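Kynurenine formamidase (Bacillus anthracis, PDB 4CO9) catalyses the zinc-dependent hydrolysis of N-formyl-L-kynurenine to L-kynurenine and formate, a step in the breakdown of tryptophan, and works as a homodimer. Local coordinates at residues S6-I11 with E188-P193; L15-A20 with T26-E31; F61-D66 with A162-F167; S114-G117 with F122-I125. All coordinates share one frame; numbering follows the deposited sequence. Where two conformers were deposited one is given.

Contact 1: residues S6-I11 with E188-P193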
# COMPACT_ATOMS: atom_id res chain seq x y z
N SER C 6 14.88 -15.18 -3.73
CA SER C 6 13.46 -15.66 -3.84
C SER C 6 12.50 -14.51 -4.15
O SER C 6 12.66 -13.41 -3.64
CB SER C 6 13.02 -16.37 -2.56
OG SER C 6 13.30 -17.75 -2.62
N LYS C 7 11.51 -14.77 -4.99
CA LYS C 7 10.57 -13.73 -5.40
C LYS C 7 9.50 -13.48 -4.34
O LYS C 7 9.10 -14.38 -3.61
CB LYS C 7 9.89 -14.12 -6.71
CG LYS C 7 10.80 -14.13 -7.92
CD LYS C 7 9.96 -14.35 -9.18
CE LYS C 7 10.80 -14.35 -10.44
NZ LYS C 7 9.95 -14.52 -11.65
N TRP C 8 9.04 -12.23 -4.29
CA TRP C 8 7.86 -11.87 -3.53
C TRP C 8 6.65 -12.50 -4.19
O TRP C 8 6.55 -12.54 -5.41
CB TRP C 8 7.72 -10.34 -3.47
CG TRP C 8 8.80 -9.76 -2.68
CD1 TRP C 8 9.98 -9.24 -3.15
CD2 TRP C 8 8.87 -9.70 -1.26
NE1 TRP C 8 10.77 -8.85 -2.10
CE2 TRP C 8 10.12 -9.13 -0.92
CE3 TRP C 8 8.00 -10.09 -0.23
CZ2 TRP C 8 10.50 -8.91 0.38
CZ3 TRP C 8 8.39 -9.87 1.07
CH2 TRP C 8 9.63 -9.28 1.37
N ILE C 9 5.73 -13.00 -3.36
CA ILE C 9 4.49 -13.62 -3.80
C ILE C 9 3.31 -12.76 -3.37
O ILE C 9 3.19 -12.42 -2.20
CB ILE C 9 4.32 -15.01 -3.18
CG1 ILE C 9 5.50 -15.91 -3.57
CG2 ILE C 9 3.01 -15.67 -3.61
CD1 ILE C 9 5.64 -17.12 -2.65
N ASP C 10 2.43 -12.44 -4.31
CA ASP C 10 1.22 -11.66 -4.03
C ASP C 10 0.22 -12.49 -3.24
O ASP C 10 -0.15 -13.59 -3.65
CB ASP C 10 0.61 -11.22 -5.37
CG ASP C 10 -0.45 -10.14 -5.23
OD1 ASP C 10 -0.72 -9.67 -4.11
OD2 ASP C 10 -1.02 -9.75 -6.28
N ILE C 11 -0.20 -11.98 -2.08
CA ILE C 11 -1.29 -12.61 -1.32
C ILE C 11 -2.46 -11.64 -1.10
O ILE C 11 -3.17 -11.73 -0.10
CB ILE C 11 -0.79 -13.22 0.01
CG1 ILE C 11 -0.12 -12.18 0.91
CG2 ILE C 11 0.17 -14.36 -0.29
CD1 ILE C 11 -0.04 -12.60 2.36
N GLU C 188 8.96 -13.72 4.90
CA GLU C 188 8.95 -12.31 5.24
C GLU C 188 7.65 -11.74 4.68
O GLU C 188 7.27 -12.06 3.56
CB GLU C 188 10.17 -11.61 4.66
CG GLU C 188 11.46 -11.97 5.40
CD GLU C 188 11.74 -11.09 6.59
OE1 GLU C 188 10.86 -10.31 6.96
OE2 GLU C 188 12.82 -11.20 7.21
N LEU C 189 6.95 -10.96 5.49
CA LEU C 189 5.67 -10.35 5.10
C LEU C 189 5.85 -8.85 4.92
O LEU C 189 6.60 -8.22 5.66
CB LEU C 189 4.61 -10.56 6.19
CG LEU C 189 3.25 -9.85 6.06
CD1 LEU C 189 2.46 -10.34 4.85
CD2 LEU C 189 2.43 -10.07 7.33
N ILE C 190 5.17 -8.29 3.93
CA ILE C 190 4.95 -6.85 3.82
C ILE C 190 3.45 -6.63 3.66
O ILE C 190 2.82 -7.22 2.77
CB ILE C 190 5.66 -6.25 2.60
CG1 ILE C 190 7.17 -6.52 2.66
CG2 ILE C 190 5.39 -4.75 2.52
CD1 ILE C 190 7.89 -6.23 1.35
N ALA C 191 2.88 -5.78 4.51
CA ALA C 191 1.46 -5.46 4.42
C ALA C 191 1.16 -4.08 4.99
O ALA C 191 0.48 -3.93 6.00
CB ALA C 191 0.64 -6.53 5.13
N LEU C 192 1.70 -3.05 4.33
CA LEU C 192 1.76 -1.71 4.91
C LEU C 192 0.49 -0.90 4.66
O LEU C 192 0.03 -0.83 3.52
CB LEU C 192 2.95 -0.94 4.32
CG LEU C 192 4.33 -1.31 4.87
CD1 LEU C 192 5.40 -0.94 3.87
CD2 LEU C 192 4.57 -0.61 6.20
N PRO C 193 -0.05 -0.27 5.71
CA PRO C 193 -1.17 0.65 5.47
C PRO C 193 -0.71 1.91 4.76
O PRO C 193 0.44 2.34 4.92
CB PRO C 193 -1.66 1.02 6.86
CG PRO C 193 -0.60 0.61 7.82
CD PRO C 193 0.34 -0.34 7.13

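Contact 2: residues L15-A20 with T26-E31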
# COMPACT_ATOMS: atom_id res chain seq x y z
N LEU C 15 -8.37 -5.86 -6.73
CA LEU C 15 -9.33 -4.81 -6.51
C LEU C 15 -9.88 -4.35 -7.86
O LEU C 15 -9.16 -3.83 -8.70
CB LEU C 15 -8.68 -3.63 -5.80
CG LEU C 15 -8.29 -3.84 -4.33
CD1 LEU C 15 -7.47 -2.64 -3.86
CD2 LEU C 15 -9.51 -4.03 -3.44
N ASN C 16 -11.18 -4.57 -8.04
CA ASN C 16 -11.88 -4.16 -9.24
C ASN C 16 -13.38 -4.08 -8.92
O ASN C 16 -13.82 -4.44 -7.81
CB ASN C 16 -11.61 -5.10 -10.39
CG ASN C 16 -11.93 -6.55 -10.04
OD1 ASN C 16 -13.06 -6.88 -9.65
ND2 ASN C 16 -10.93 -7.40 -10.13
N ASN C 17 -14.16 -3.61 -9.89
CA ASN C 17 -15.57 -3.37 -9.65
C ASN C 17 -16.38 -4.62 -9.30
O ASN C 17 -17.49 -4.49 -8.81
CB ASN C 17 -16.20 -2.64 -10.85
CG ASN C 17 -15.68 -1.21 -11.02
OD1 ASN C 17 -14.78 -0.76 -10.34
ND2 ASN C 17 -16.26 -0.50 -11.97
N ASP C 18 -15.83 -5.81 -9.53
CA ASP C 18 -16.49 -7.06 -9.17
C ASP C 18 -16.24 -7.55 -7.75
O ASP C 18 -16.84 -8.53 -7.33
CB ASP C 18 -16.08 -8.17 -10.15
CG ASP C 18 -16.47 -7.85 -11.59
OD1 ASP C 18 -17.51 -7.21 -11.81
OD2 ASP C 18 -15.72 -8.27 -12.50
N ILE C 19 -15.32 -6.92 -7.02
CA ILE C 19 -14.99 -7.39 -5.68
C ILE C 19 -16.17 -7.20 -4.74
O ILE C 19 -16.94 -6.27 -4.87
CB ILE C 19 -13.73 -6.72 -5.11
CG1 ILE C 19 -13.16 -7.56 -3.95
CG2 ILE C 19 -13.99 -5.29 -4.68
CD1 ILE C 19 -11.81 -7.12 -3.47
N ALA C 20 -16.31 -8.12 -3.79
CA ALA C 20 -17.34 -8.05 -2.77
C ALA C 20 -17.03 -6.96 -1.75
O ALA C 20 -15.89 -6.51 -1.62
CB ALA C 20 -17.48 -9.39 -2.07
N THR C 26 -19.88 0.86 0.86
CA THR C 26 -19.56 1.49 -0.41
C THR C 26 -19.11 0.45 -1.43
O THR C 26 -18.14 -0.25 -1.18
CB THR C 26 -18.39 2.49 -0.22
OG1 THR C 26 -18.72 3.43 0.80
CG2 THR C 26 -18.12 3.24 -1.51
N PRO C 27 -19.80 0.35 -2.59
CA PRO C 27 -19.27 -0.52 -3.63
C PRO C 27 -17.93 -0.03 -4.17
O PRO C 27 -17.69 1.17 -4.23
CB PRO C 27 -20.34 -0.45 -4.74
CG PRO C 27 -21.55 0.10 -4.09
CD PRO C 27 -21.03 1.03 -3.04
N PHE C 28 -17.06 -0.95 -4.54
CA PHE C 28 -15.77 -0.57 -5.09
C PHE C 28 -15.97 0.04 -6.48
O PHE C 28 -16.71 -0.51 -7.27
CB PHE C 28 -14.83 -1.76 -5.23
CG PHE C 28 -13.49 -1.38 -5.83
CD1 PHE C 28 -13.30 -1.31 -7.22
CD2 PHE C 28 -12.43 -1.06 -5.00
CE1 PHE C 28 -12.07 -0.93 -7.74
CE2 PHE C 28 -11.21 -0.69 -5.51
CZ PHE C 28 -11.02 -0.63 -6.89
N SER C 29 -15.29 1.13 -6.75
CA SER C 29 -15.36 1.79 -8.04
C SER C 29 -14.00 2.32 -8.48
O SER C 29 -13.47 3.21 -7.83
CB SER C 29 -16.37 2.95 -7.93
OG SER C 29 -16.35 3.72 -9.10
N TYR C 30 -13.45 1.79 -9.57
CA TYR C 30 -12.42 2.50 -10.32
C TYR C 30 -13.02 2.92 -11.66
O TYR C 30 -13.57 2.08 -12.38
CB TYR C 30 -11.13 1.69 -10.55
CG TYR C 30 -10.23 2.49 -11.48
CD1 TYR C 30 -9.39 3.47 -10.98
CD2 TYR C 30 -10.29 2.32 -12.85
CE1 TYR C 30 -8.61 4.26 -11.82
CE2 TYR C 30 -9.52 3.11 -13.69
CZ TYR C 30 -8.68 4.07 -13.19
OH TYR C 30 -7.93 4.83 -14.07
N GLU C 31 -12.91 4.20 -11.99
CA GLU C 31 -13.39 4.70 -13.28
C GLU C 31 -12.41 5.69 -13.89
O GLU C 31 -11.76 6.43 -13.15
CB GLU C 31 -14.88 5.20 -13.18
CG GLU C 31 -15.95 4.15 -12.73
CD GLU C 31 -16.12 2.95 -13.66
OE1 GLU C 31 -15.92 3.05 -14.89
OE2 GLU C 31 -16.49 1.89 -13.14
O HOH W 1 -18.42 -2.63 -7.27
O HOH W 2 -17.97 -3.72 -4.72

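Contact 3: residues F61-D66 with A162-F167. With ZN (zinc ion), chain O.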
# COMPACT_ATOMS: atom_id res chain seq x y z
N PHE C 61 -9.50 2.54 15.72
CA PHE C 61 -10.61 3.46 15.50
C PHE C 61 -11.82 2.81 14.82
O PHE C 61 -12.95 3.27 15.01
CB PHE C 61 -10.13 4.67 14.70
CG PHE C 61 -11.23 5.66 14.36
CD1 PHE C 61 -11.97 6.26 15.35
CD2 PHE C 61 -11.50 6.00 13.04
CE1 PHE C 61 -12.96 7.17 15.04
CE2 PHE C 61 -12.49 6.90 12.72
CZ PHE C 61 -13.23 7.49 13.73
N HIS C 62 -11.60 1.74 14.05
CA HIS C 62 -12.69 1.00 13.41
C HIS C 62 -13.72 0.51 14.42
O HIS C 62 -14.92 0.56 14.14
CB HIS C 62 -12.13 -0.19 12.64
CG HIS C 62 -13.16 -1.07 12.01
ND1 HIS C 62 -14.14 -0.58 11.18
CD2 HIS C 62 -13.34 -2.40 12.05
CE1 HIS C 62 -14.89 -1.58 10.76
NE2 HIS C 62 -14.42 -2.70 11.27
N PHE C 63 -13.28 0.09 15.59
CA PHE C 63 -14.19 -0.45 16.62
C PHE C 63 -14.17 0.27 17.98
O PHE C 63 -14.88 -0.12 18.90
CB PHE C 63 -13.91 -1.94 16.80
CG PHE C 63 -12.46 -2.25 16.98
CD1 PHE C 63 -11.89 -2.21 18.25
CD2 PHE C 63 -11.66 -2.57 15.89
CE1 PHE C 63 -10.55 -2.50 18.42
CE2 PHE C 63 -10.31 -2.86 16.06
CZ PHE C 63 -9.76 -2.82 17.33
N ASP C 64 -13.36 1.31 18.09
CA ASP C 64 -13.23 2.07 19.33
C ASP C 64 -13.09 3.53 18.96
O ASP C 64 -12.10 3.91 18.32
CB ASP C 64 -11.99 1.58 20.09
CG ASP C 64 -11.75 2.31 21.40
OD1 ASP C 64 -12.29 3.41 21.64
OD2 ASP C 64 -11.00 1.74 22.20
N ASN C 65 -14.07 4.35 19.35
CA ASN C 65 -14.04 5.77 19.02
C ASN C 65 -12.79 6.48 19.49
O ASN C 65 -12.37 7.44 18.87
CB ASN C 65 -15.24 6.51 19.60
CG ASN C 65 -16.52 6.21 18.88
OD1 ASN C 65 -16.52 5.90 17.68
ND2 ASN C 65 -17.62 6.28 19.59
N ASP C 66 -12.18 6.00 20.56
CA ASP C 66 -10.94 6.60 21.07
C ASP C 66 -9.67 5.89 20.59
O ASP C 66 -8.58 6.21 21.04
CB ASP C 66 -10.97 6.61 22.60
CG ASP C 66 -12.11 7.44 23.14
OD1 ASP C 66 -12.25 8.60 22.73
OD2 ASP C 66 -12.90 6.91 23.95
N ALA C 162 -13.13 -10.31 19.49
CA ALA C 162 -11.79 -10.58 18.98
C ALA C 162 -11.06 -9.32 18.57
O ALA C 162 -9.91 -9.13 18.96
CB ALA C 162 -11.83 -11.56 17.82
N HIS C 163 -11.72 -8.43 17.83
CA HIS C 163 -11.08 -7.15 17.48
C HIS C 163 -10.58 -6.43 18.74
O HIS C 163 -9.42 -6.01 18.82
CB HIS C 163 -12.04 -6.20 16.77
CG HIS C 163 -12.29 -6.53 15.33
ND1 HIS C 163 -13.25 -7.42 14.93
CD2 HIS C 163 -11.72 -6.06 14.20
CE1 HIS C 163 -13.28 -7.48 13.61
NE2 HIS C 163 -12.35 -6.67 13.14
N HIS C 164 -11.46 -6.29 19.71
CA HIS C 164 -11.14 -5.57 20.94
C HIS C 164 -10.01 -6.23 21.72
O HIS C 164 -9.08 -5.56 22.15
CB HIS C 164 -12.39 -5.44 21.84
CG HIS C 164 -13.30 -4.33 21.43
ND1 HIS C 164 -14.38 -4.52 20.61
CD2 HIS C 164 -13.28 -3.01 21.74
CE1 HIS C 164 -15.00 -3.36 20.43
NE2 HIS C 164 -14.35 -2.43 21.11
N GLN C 165 -10.09 -7.55 21.91
CA GLN C 165 -9.10 -8.24 22.71
C GLN C 165 -7.74 -8.25 22.03
O GLN C 165 -6.71 -8.09 22.69
CB GLN C 165 -9.56 -9.66 23.06
CG GLN C 165 -10.65 -9.68 24.13
CD GLN C 165 -10.22 -8.95 25.39
OE1 GLN C 165 -9.19 -9.27 25.99
NE2 GLN C 165 -10.99 -7.95 25.79
N LEU C 166 -7.74 -8.43 20.71
CA LEU C 166 -6.48 -8.43 19.97
C LEU C 166 -5.76 -7.11 20.16
O LEU C 166 -4.61 -7.09 20.60
CB LEU C 166 -6.72 -8.71 18.48
CG LEU C 166 -7.08 -10.16 18.15
CD1 LEU C 166 -7.58 -10.29 16.72
CD2 LEU C 166 -5.91 -11.09 18.39
N PHE C 167 -6.44 -6.00 19.89
CA PHE C 167 -5.78 -4.72 20.04
C PHE C 167 -5.45 -4.39 21.52
O PHE C 167 -4.44 -3.75 21.79
CB PHE C 167 -6.46 -3.57 19.26
CG PHE C 167 -5.86 -3.34 17.87
CD1 PHE C 167 -4.66 -2.65 17.72
CD2 PHE C 167 -6.48 -3.81 16.72
CE1 PHE C 167 -4.12 -2.42 16.46
CE2 PHE C 167 -5.94 -3.58 15.45
CZ PHE C 167 -4.76 -2.89 15.33
ZN ZN O . -11.94 -6.31 10.95
O HOH W 3 -13.05 -5.08 9.77
O HOH W 4 -14.14 -7.49 10.52

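Contact 4: residues S114-G117 with F122-I125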
# COMPACT_ATOMS: atom_id res chain seq x y z
N SER C 114 -9.01 -21.40 4.67
CA SER C 114 -9.51 -21.91 3.40
C SER C 114 -11.02 -22.03 3.40
O SER C 114 -11.57 -22.92 2.75
CB SER C 114 -8.87 -23.26 3.05
OG SER C 114 -7.45 -23.15 2.99
N SER C 115 -11.69 -21.15 4.14
CA SER C 115 -13.14 -21.27 4.34
C SER C 115 -13.93 -20.62 3.21
O SER C 115 -15.04 -21.05 2.89
CB SER C 115 -13.55 -20.71 5.67
OG SER C 115 -14.96 -20.76 5.81
N HIS C 116 -13.37 -19.57 2.60
CA HIS C 116 -14.12 -18.81 1.60
C HIS C 116 -13.32 -18.73 0.30
O HIS C 116 -13.54 -19.55 -0.60
CB HIS C 116 -14.49 -17.43 2.15
CG HIS C 116 -15.36 -16.64 1.23
ND1 HIS C 116 -16.62 -17.06 0.84
CD2 HIS C 116 -15.16 -15.44 0.62
CE1 HIS C 116 -17.15 -16.16 0.02
NE2 HIS C 116 -16.28 -15.18 -0.13
N GLY C 117 -12.40 -17.78 0.20
CA GLY C 117 -11.52 -17.69 -0.97
C GLY C 117 -12.16 -17.21 -2.27
O GLY C 117 -11.56 -17.35 -3.32
N PHE C 122 -19.35 -12.04 -0.90
CA PHE C 122 -19.23 -11.90 0.54
C PHE C 122 -19.78 -13.16 1.20
O PHE C 122 -20.89 -13.58 0.89
CB PHE C 122 -19.96 -10.65 1.02
CG PHE C 122 -19.51 -10.20 2.37
CD1 PHE C 122 -18.30 -9.56 2.53
CD2 PHE C 122 -20.28 -10.48 3.50
CE1 PHE C 122 -17.87 -9.16 3.78
CE2 PHE C 122 -19.86 -10.08 4.76
CZ PHE C 122 -18.65 -9.43 4.90
N PRO C 123 -19.00 -13.78 2.12
CA PRO C 123 -19.47 -15.02 2.74
C PRO C 123 -20.68 -14.85 3.67
O PRO C 123 -20.92 -13.77 4.18
CB PRO C 123 -18.26 -15.50 3.54
CG PRO C 123 -17.52 -14.24 3.88
CD PRO C 123 -17.73 -13.32 2.70
N ASP C 124 -21.42 -15.93 3.87
CA ASP C 124 -22.55 -15.94 4.79
C ASP C 124 -22.10 -16.28 6.20
O ASP C 124 -22.70 -15.83 7.16
CB ASP C 124 -23.60 -16.95 4.31
CG ASP C 124 -24.19 -16.56 2.97
OD1 ASP C 124 -24.61 -15.39 2.83
OD2 ASP C 124 -24.24 -17.42 2.06
N ILE C 125 -21.07 -17.12 6.32
CA ILE C 125 -20.48 -17.47 7.61
C ILE C 125 -18.98 -17.65 7.44
O ILE C 125 -18.53 -18.09 6.38
CB ILE C 125 -21.11 -18.77 8.18
CG1 ILE C 125 -20.61 -19.05 9.60
CG2 ILE C 125 -20.82 -19.96 7.28
CD1 ILE C 125 -21.38 -20.15 10.31
O HOH W 5 -16.44 -18.93 4.80
O HOH W 6 -17.01 -20.89 7.69

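Contact 1: residues S6-I11 with E188-P193
Trp8 and Ile190 meet across one end of the large mixed beta-sheet of this cyclase-superfamily fold. Strand 9-10 is the outermost strand there, and strand 185-190 lies two places further in, with strand 207-210 between them. The two backbones are therefore too far apart to pair, 8.8 Å between Trp8 CA and Glu188 CA, and the contact is carried by side chains that reach across, chiefly Trp8.

The tight part is a CH-pi contact. CD1 of Ile190 sits over one face of the Trp8 indole, 3.8 Å from the centroid of the six-membered ring and only 22° off its normal. It is displaced toward the rim, which brings it closest to Trp8 CH2, at 3.5 Å. The two side chains cross at about a right angle. On Ile190, CG1 lies beside the backbone N (chi1 -58°), and an extended chi2 carries the methyl out to the indole. The ring also reaches the backbone two residues earlier on that strand, Trp8 CZ3 lying 3.5 Å from Glu188 O.

Things are looser at the margins. Partly exposed Glu188 offers the indole its CB, but in the conformer given its chain bends at chi2 and leads away from Trp8. The second subunit also borders this region: its Val79 packs on Trp8 and its Ile190 on Ile190.

Further along, Ile11 and Leu189 cross at about a right angle with only their methyl ends in touch, Ile11 CD1 to Leu189 CD1 at 4.2 Å.

Contact 2: residues L15-A20 with T26-E31
A type I beta turn, Asn16 to Ile19, lies against the start of strand 29-34, and Phe28 and Asn17 do most of the joining. The turn is closed by Ile19 N bonding to Asn16 O, and Asn16 OD1 adds an Asx turn by accepting from Asp18 N in the carbonyl plane.

Phe28 lies against the backbone entering the turn. Its CG, anti to N (chi1 179°), carries the ring against the backbone of Leu15 and Asn16. Asn16 N stands 3.7 Å above one face, toward the rim, and has no hydrogen-bonding partner in the model. Leu15 CB touches the ring at CE2, 3.9 Å away, while Ile19 CG2 packs on Phe28 CB at 3.7 Å.

Asn17 uses both ends of its amide. OD1 takes a nearly straight bond from Tyr30 N (3.0 Å, 165°) on a lone pair in the carbonyl plane, and also lies near the Phe28 ring edge. In the conformer given for Glu31, ND2 gives a more bent bond to Glu31 OE2 at 2.7 Å, the acceptor lying almost in the amide plane; this second grip is less certain. Two waters bridge the backbones: one donates to Asn17 O and Phe28 O, the other links Ile19 O to Phe28 N.

Strand 29-34 pairs antiparallel with strand 44-50, whose Leu47 and Met49 pack on Phe28, and Leu196 of the second subunit packs on both Leu15 and Phe28.

Contact 3: residues F61-D66 with A162-F167
Phe63 projects from the 61-66 loop onto helix 161-168 and meets three side chains of that helix, His163, His164 and Phe167, in an aromatic cluster.

Ring contacts come first. The edge of Phe63 points at the face of His164, with planes at 66° and CD1 3.7 Å above the centre of the imidazole. CB of His163 lies over the centre of the Phe63 ring in a CH-pi contact, 3.8 Å from its centroid. Phe167 comes in obliquely, its CD2 at 3.5 Å from Phe63 CZ. A chi1 of 49° holds Phe63 CG between its own backbone N and carbonyl carbon, turning the ring toward the helix.

Polar contacts fix the neighbours. His164 ND1 bonds to Leu160 O. His163 ND1 bonds to Asp153, a second-shell carboxylate that orients the imidazole, and Phe63 O accepts from Lys36 of the second subunit.

Metal bonding takes the other nitrogen: His163 NE2 binds zinc at 2.3 Å. Two waters also bind the zinc, the nearer with its oxygen 2.0 Å from the ion. With His62, the inferred proton donor/acceptor, on the same loop, the cluster packs behind a zinc ligand of the binuclear site, whose other protein ligands at this ion are Asp58 and Glu175.

Contact 4: residues S114-G117 with F122-I125
His116 lays a face of its imidazole against Pro123, folding back on itself the long loop that joins strand 108-112 to strand 128-129. Neither segment has regular secondary structure; the His116-Pro123 pair, a CH-pi contact, makes most of the direct contact between the two limbs.

The side chains cross at about a right angle. Pro123 CB stands 3.5 Å above the imidazole plane, offset toward the rim, and 3.8 Å from the ring centroid, 21° off the normal. That displacement makes His116 ND1 the nearest ring atom, 3.5 Å from Pro123 CB. Farther along the same face, Pro123 CD comes within 3.7 Å of His116 NE2, so the proline ring spans the histidine rather than touching it at one point. His116 CG is anti to its backbone N (chi1 -175°), which extends the ring across to the second limb. Its rotation is fixed by a hydrogen bond from NE2 to Glu121 O, just before Phe122.

Pro123 also touches its neighbour: its CD lies over one face of the Phe122 ring. Phe122 in turn meets the ring of Trp22, a substrate-binding residue, which probably places this loop beside the substrate site.

At the more exposed end, water takes over from direct contact. In the conformer given for Ser115, a water 2.6 Å from Ser115 OG donates to Ile125 O at 2.8 Å; a second water bridges the same two atoms more weakly.

Along the chain contact 1 opens first and closes last: the N-terminal strand and strand 185-190 bracket the other three. Contact 2 follows shortly after segment 6-11, then comes the loop 61-66 of contact 3, and contact 4 falls between the two halves of contact 3. The centres lie about 18 to 26 Å apart. Only contacts 2 and 4 touch, where Ala20 CB packs on Phe122 N at 3.5 Å. Contact 1 belongs to one end of the large mixed sheet, and contact 3 lies on the opposite side of the chain's centre, at the zinc site. Contacts 1, 2 and 3 all reach the second subunit, tying sheet, strand 29-34 and metal site to the dimer.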